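Local coordinates for protein hydrogenase (NiFe) small subunit HydA (Allochromatium vinosum, PDB 3MYR) that probably oxidises hydrogen together with its large-subunit partner, carrying electrons to an acceptor through a chain of iron-sulfur clusters, at residues Arg175-Cys188 / Lys220-Lys232. Numbering follows the deposited sequence.
With SF4 (iron/sulfur cluster), chain J; F3S (Fe3-s4 cluster), chain K.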
loop_
_atom_site.group_PDB
_atom_site.type_symbol
_atom_site.label_atom_id
_atom_site.label_comp_id
_atom_site.label_asym_id
_atom_site.label_seq_id
_atom_site.Cartn_x
_atom_site.Cartn_y
_atom_site.Cartn_z
ATOM N N ARG A 175 -4.324 15.505 -21.685
ATOM C CA ARG A 175 -5.082 14.274 -21.320
ATOM C C ARG A 175 -5.741 13.623 -22.541
ATOM O O ARG A 175 -6.391 14.287 -23.344
ATOM C CB ARG A 175 -6.153 14.622 -20.289
ATOM C CG ARG A 175 -5.594 15.320 -19.000
ATOM C CD ARG A 175 -6.773 15.570 -18.010
ATOM N NE ARG A 175 -7.708 16.553 -18.600
ATOM C CZ ARG A 175 -8.580 17.288 -17.890
ATOM N NH1 ARG A 175 -8.675 17.152 -16.587
ATOM N NH2 ARG A 175 -9.322 18.195 -18.461
ATOM N N PRO A 176 -5.536 12.322 -22.711
ATOM C CA PRO A 176 -6.176 11.595 -23.833
ATOM C C PRO A 176 -7.693 11.788 -23.889
ATOM O O PRO A 176 -8.416 11.457 -22.928
ATOM C CB PRO A 176 -5.854 10.146 -23.515
ATOM C CG PRO A 176 -4.508 10.206 -22.895
ATOM C CD PRO A 176 -4.677 11.428 -21.916
ATOM N N LEU A 177 -8.170 12.239 -25.050
ATOM C CA LEU A 177 -9.615 12.480 -25.221
ATOM C C LEU A 177 -10.460 11.259 -25.017
ATOM O O LEU A 177 -11.647 11.375 -24.639
ATOM C CB LEU A 177 -9.913 13.104 -26.606
ATOM C CG LEU A 177 -9.298 14.528 -26.730
ATOM C CD1 LEU A 177 -9.392 15.034 -28.187
ATOM C CD2 LEU A 177 -9.915 15.589 -25.750
ATOM N N ALA A 178 -9.919 10.084 -25.293
ATOM C CA ALA A 178 -10.789 8.883 -25.222
ATOM C C ALA A 178 -11.240 8.668 -23.781
ATOM O O ALA A 178 -12.254 7.978 -23.527
ATOM C CB ALA A 178 -10.045 7.582 -25.732
ATOM N N PHE A 179 -10.430 9.162 -22.821
ATOM C CA PHE A 179 -10.711 8.840 -21.442
ATOM C C PHE A 179 -11.107 10.076 -20.657
ATOM O O PHE A 179 -11.810 9.965 -19.636
ATOM C CB PHE A 179 -9.493 8.105 -20.835
ATOM C CG PHE A 179 -9.120 6.873 -21.624
ATOM C CD1 PHE A 179 -10.096 5.916 -21.913
ATOM C CD2 PHE A 179 -7.864 6.745 -22.202
ATOM C CE1 PHE A 179 -9.786 4.760 -22.688
ATOM C CE2 PHE A 179 -7.547 5.597 -23.005
ATOM C CZ PHE A 179 -8.510 4.641 -23.243
ATOM N N TYR A 180 -10.629 11.244 -21.123
ATOM C CA TYR A 180 -10.812 12.460 -20.355
ATOM C C TYR A 180 -11.592 13.510 -21.166
ATOM O O TYR A 180 -11.692 14.641 -20.744
ATOM C CB TYR A 180 -9.482 13.041 -19.906
ATOM C CG TYR A 180 -8.732 12.085 -19.062
ATOM C CD1 TYR A 180 -7.801 11.189 -19.652
ATOM C CD2 TYR A 180 -8.899 12.059 -17.679
ATOM C CE1 TYR A 180 -7.057 10.315 -18.858
ATOM C CE2 TYR A 180 -8.179 11.139 -16.864
ATOM C CZ TYR A 180 -7.298 10.264 -17.466
ATOM O OH TYR A 180 -6.602 9.327 -16.722
ATOM N N GLY A 181 -12.211 13.116 -22.272
ATOM C CA GLY A 181 -12.796 14.089 -23.164
ATOM C C GLY A 181 -14.148 14.588 -22.637
ATOM O O GLY A 181 -14.638 15.580 -23.118
ATOM N N GLN A 182 -14.791 13.873 -21.722
ATOM C CA GLN A 182 -16.168 14.277 -21.247
ATOM C C GLN A 182 -16.166 14.337 -19.745
ATOM O O GLN A 182 -15.443 13.574 -19.086
ATOM C CB GLN A 182 -17.250 13.266 -21.686
ATOM C CG GLN A 182 -17.347 13.060 -23.217
ATOM C CD GLN A 182 -17.872 14.276 -24.069
ATOM O OE1 GLN A 182 -17.925 14.175 -25.318
ATOM N NE2 GLN A 182 -18.310 15.369 -23.424
ATOM N N SER A 183 -16.987 15.212 -19.183
ATOM C CA SER A 183 -17.024 15.372 -17.750
ATOM C C SER A 183 -17.803 14.211 -17.186
ATOM O O SER A 183 -18.678 13.631 -17.853
ATOM C CB SER A 183 -17.714 16.698 -17.330
ATOM O OG SER A 183 -19.104 16.629 -17.597
ATOM N N ILE A 184 -17.530 13.905 -15.932
ATOM C CA ILE A 184 -18.339 12.950 -15.164
ATOM C C ILE A 184 -19.844 13.341 -15.219
ATOM O O ILE A 184 -20.748 12.490 -15.496
ATOM C CB ILE A 184 -17.873 12.938 -13.691
ATOM C CG1 ILE A 184 -16.390 12.436 -13.518
ATOM C CG2 ILE A 184 -18.826 12.141 -12.751
ATOM C CD1 ILE A 184 -16.171 10.955 -13.894
ATOM N N HIS A 185 -20.109 14.608 -14.914
ATOM C CA HIS A 185 -21.465 15.078 -14.806
ATOM C C HIS A 185 -22.204 15.001 -16.173
ATOM O O HIS A 185 -23.403 14.811 -16.212
ATOM C CB HIS A 185 -21.356 16.475 -14.192
ATOM C CG HIS A 185 -22.639 17.188 -13.983
ATOM N ND1 HIS A 185 -23.516 16.878 -12.929
ATOM C CD2 HIS A 185 -23.147 18.290 -14.621
ATOM C CE1 HIS A 185 -24.497 17.769 -12.950
ATOM N NE2 HIS A 185 -24.252 18.679 -13.902
ATOM N N ASP A 186 -21.492 15.039 -17.320
ATOM C CA ASP A 186 -22.212 14.919 -18.591
ATOM C C ASP A 186 -22.467 13.458 -18.972
ATOM O O ASP A 186 -23.025 13.216 -20.022
ATOM C CB ASP A 186 -21.429 15.585 -19.744
ATOM C CG ASP A 186 -21.637 17.117 -19.768
ATOM O OD1 ASP A 186 -22.552 17.666 -19.082
ATOM O OD2 ASP A 186 -20.828 17.796 -20.399
ATOM N N ARG A 187 -22.040 12.495 -18.136
ATOM C CA ARG A 187 -22.286 11.089 -18.427
ATOM C C ARG A 187 -22.986 10.356 -17.271
ATOM O O ARG A 187 -23.424 9.244 -17.448
ATOM C CB ARG A 187 -20.943 10.364 -18.743
ATOM C CG ARG A 187 -20.203 10.936 -19.998
ATOM C CD ARG A 187 -21.103 10.707 -21.233
ATOM N NE ARG A 187 -20.343 10.619 -22.501
ATOM C CZ ARG A 187 -20.908 10.611 -23.704
ATOM N NH1 ARG A 187 -22.249 10.710 -23.834
ATOM N NH2 ARG A 187 -20.155 10.465 -24.767
ATOM N N CYS A 188 -23.028 10.981 -16.106
ATOM C CA CYS A 188 -23.437 10.385 -14.849
ATOM C C CYS A 188 -24.889 9.892 -14.861
ATOM O O CYS A 188 -25.827 10.610 -15.278
ATOM C CB CYS A 188 -23.238 11.432 -13.723
ATOM S SG CYS A 188 -23.771 10.761 -12.093
ATOM N N LYS A 220 -18.124 16.893 -7.188
ATOM C CA LYS A 220 -17.429 17.783 -8.099
ATOM C C LYS A 220 -17.481 17.224 -9.510
ATOM O O LYS A 220 -16.773 17.689 -10.396
ATOM C CB LYS A 220 -15.941 17.969 -7.620
ATOM C CG LYS A 220 -15.801 18.612 -6.222
ATOM C CD LYS A 220 -16.710 19.860 -6.062
ATOM C CE LYS A 220 -16.504 20.553 -4.705
ATOM N NZ LYS A 220 -16.610 19.714 -3.452
ATOM N N GLY A 221 -18.344 16.236 -9.746
ATOM C CA GLY A 221 -18.543 15.787 -11.101
ATOM C C GLY A 221 -18.698 16.855 -12.180
ATOM O O GLY A 221 -18.209 16.625 -13.312
ATOM N N PRO A 222 -19.429 17.980 -11.886
ATOM C CA PRO A 222 -19.602 18.982 -12.951
ATOM C C PRO A 222 -18.340 19.583 -13.571
ATOM O O PRO A 222 -18.423 19.995 -14.713
ATOM C CB PRO A 222 -20.475 20.081 -12.330
ATOM C CG PRO A 222 -21.308 19.308 -11.183
ATOM C CD PRO A 222 -20.353 18.192 -10.725
ATOM N N THR A 223 -17.193 19.571 -12.870
ATOM C CA THR A 223 -15.947 20.194 -13.359
ATOM C C THR A 223 -14.846 19.124 -13.437
ATOM O O THR A 223 -13.694 19.462 -13.617
ATOM C CB THR A 223 -15.439 21.319 -12.421
ATOM O OG1 THR A 223 -15.271 20.795 -11.089
ATOM C CG2 THR A 223 -16.444 22.550 -12.426
ATOM N N THR A 224 -15.220 17.842 -13.400
ATOM C CA THR A 224 -14.236 16.761 -13.430
ATOM C C THR A 224 -14.296 15.935 -14.693
ATOM O O THR A 224 -15.383 15.418 -15.054
ATOM C CB THR A 224 -14.433 15.843 -12.181
ATOM O OG1 THR A 224 -14.342 16.702 -11.007
ATOM C CG2 THR A 224 -13.298 14.794 -12.121
ATOM N N TYR A 225 -13.122 15.728 -15.305
ATOM C CA TYR A 225 -13.041 15.013 -16.583
ATOM C C TYR A 225 -12.370 13.646 -16.382
ATOM O O TYR A 225 -11.240 13.608 -15.886
ATOM C CB TYR A 225 -12.283 15.887 -17.657
ATOM C CG TYR A 225 -13.172 17.031 -18.171
ATOM C CD1 TYR A 225 -13.893 16.927 -19.384
ATOM C CD2 TYR A 225 -13.395 18.141 -17.379
ATOM C CE1 TYR A 225 -14.784 17.982 -19.798
ATOM C CE2 TYR A 225 -14.219 19.196 -17.792
ATOM C CZ TYR A 225 -14.947 19.075 -18.968
ATOM O OH TYR A 225 -15.791 20.114 -19.289
ATOM N N ASN A 226 -13.099 12.539 -16.619
ATOM C CA ASN A 226 -12.564 11.171 -16.340
ATOM C C ASN A 226 -13.577 10.230 -16.938
ATOM O O ASN A 226 -14.630 10.702 -17.367
ATOM C CB ASN A 226 -12.364 10.898 -14.837
ATOM C CG ASN A 226 -11.251 9.858 -14.577
ATOM O OD1 ASN A 226 -10.919 9.133 -15.465
ATOM N ND2 ASN A 226 -10.624 9.856 -13.383
ATOM N N ALA A 227 -13.265 8.925 -17.007
ATOM C CA ALA A 227 -14.114 7.936 -17.692
ATOM C C ALA A 227 -14.931 7.106 -16.689
ATOM O O ALA A 227 -15.504 6.075 -17.068
ATOM C CB ALA A 227 -13.238 6.954 -18.532
ATOM N N CYS A 228 -14.935 7.507 -15.415
ATOM C CA CYS A 228 -15.524 6.663 -14.362
ATOM C C CYS A 228 -17.015 6.395 -14.638
ATOM O O CYS A 228 -17.540 5.344 -14.271
ATOM C CB CYS A 228 -15.402 7.385 -12.998
ATOM S SG CYS A 228 -13.693 7.962 -12.720
ATOM N N ALA A 229 -17.722 7.411 -15.155
ATOM C CA ALA A 229 -19.165 7.294 -15.295
ATOM C C ALA A 229 -19.549 6.377 -16.481
ATOM O O ALA A 229 -20.656 5.888 -16.519
ATOM C CB ALA A 229 -19.809 8.727 -15.477
ATOM N N THR A 230 -18.638 6.179 -17.449
ATOM C CA THR A 230 -18.876 5.307 -18.609
ATOM C C THR A 230 -18.115 3.984 -18.572
ATOM O O THR A 230 -18.707 2.950 -18.818
ATOM C CB THR A 230 -18.526 6.051 -19.900
ATOM O OG1 THR A 230 -17.184 6.587 -19.812
ATOM C CG2 THR A 230 -19.525 7.303 -20.049
ATOM N N MET A 231 -16.794 4.018 -18.391
ATOM C CA MET A 231 -16.008 2.791 -18.331
ATOM C C MET A 231 -16.200 2.147 -16.955
ATOM O O MET A 231 -16.229 0.925 -16.828
ATOM C CB MET A 231 -14.501 3.140 -18.535
ATOM C CG MET A 231 -13.633 1.896 -18.470
ATOM S SD MET A 231 -11.892 2.351 -18.613
ATOM C CE MET A 231 -11.877 3.165 -20.295
ATOM N N LYS A 232 -16.318 2.972 -15.897
ATOM C CA LYS A 232 -16.368 2.448 -14.493
ATOM C C LYS A 232 -15.058 1.794 -14.092
ATOM O O LYS A 232 -14.131 1.768 -14.914
ATOM C CB LYS A 232 -17.520 1.454 -14.293
ATOM C CG LYS A 232 -18.884 2.066 -14.649
ATOM C CD LYS A 232 -19.961 1.179 -14.023
ATOM C CE LYS A 232 -21.357 1.704 -14.485
ATOM N NZ LYS A 232 -22.480 0.806 -13.949
HETATM FE FE1 SF4 J . -23.758 12.775 -10.987
HETATM FE FE2 SF4 J . -25.068 14.692 -9.447
HETATM FE FE3 SF4 J . -22.360 14.349 -9.257
HETATM FE FE4 SF4 J . -23.468 15.454 -11.497
HETATM S S1 SF4 J . -23.466 16.301 -9.388
HETATM S S2 SF4 J . -21.797 13.947 -11.437
HETATM S S3 SF4 J . -25.400 14.211 -11.666
HETATM S S4 SF4 J . -23.985 12.815 -8.702
HETATM FE FE1 F3S K . -14.403 11.377 -9.341
HETATM FE FE3 F3S K . -11.928 10.353 -9.157
HETATM FE FE4 F3S K . -13.620 9.231 -10.788
HETATM S S1 F3S K . -13.165 11.138 -7.440
HETATM S S2 F3S K . -15.592 9.573 -9.934
HETATM S S3 F3S K . -12.846 11.332 -10.982
HETATM S S4 F3S K . -12.164 8.184 -9.558
HETATM O O HOH W 1 -8.645 7.478 -15.358
HETATM O O HOH W 2 -20.071 19.023 -16.688
#
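His185 holds its imidazole anti to its own backbone N (chi1 180°), which carries the ring to the [4Fe-4S] cluster, and chi2 of 76° presents ND1 to FE4 at 2.0 Å while Pro222 lies over one ring face, its CG 3.7 Å from the ring centroid in a CH-pi contact. In Ile184 the same anti place is taken by CG2, directed at cluster sulfur S2 and Gly221, whereas the CG1 branch runs alongside Thr224 and delivers CD1 to Cys228 CB, 3.8 Å away. Ile184 therefore lies between S2 and the CB of Cys228, whose SG binds FE4 of the [3Fe-4S] cluster; Cys188 SG binds FE1 of the [4Fe-4S] group. The backbones are pinned by a nearly straight bond from Ile184 N to Thr224 O (2.8 Å) and by His185 N, which reaches Gly221 O from above its carbonyl plane, opposite Thr224 N. At the single beta bridge, which pairs Ser183 with Tyr225, Ser183 CB sits over the tyrosine ring, 4.1 Å from its centroid. Arg175 lays one guanidinium face against Tyr225 CB, its charge met by Asp171 and Glu252. Asn226 lies alongside Tyr180, amide and ring planes 26° apart; its OD1 accepts from Ala227 N (2.8 Å) and from a water shared with Tyr180 OH, itself hydrogen-bonded to Pro145 O, while ND2 approaches sulfur S3 of the [3Fe-4S] cluster at 3.6 Å. A leucine here, with no amide, would probably leave Ala227 N without its side-chain acceptor, the water with one acceptor fewer, and S3 without its polar N-H neighbour. Farther out, Met231 CE meets the Phe179 ring. Cluster ligands carried on two cross-bonded loops of the small subunit's C-terminal part are consistent with a contact that helps hold two neighbouring electron-transfer clusters at a set spacing.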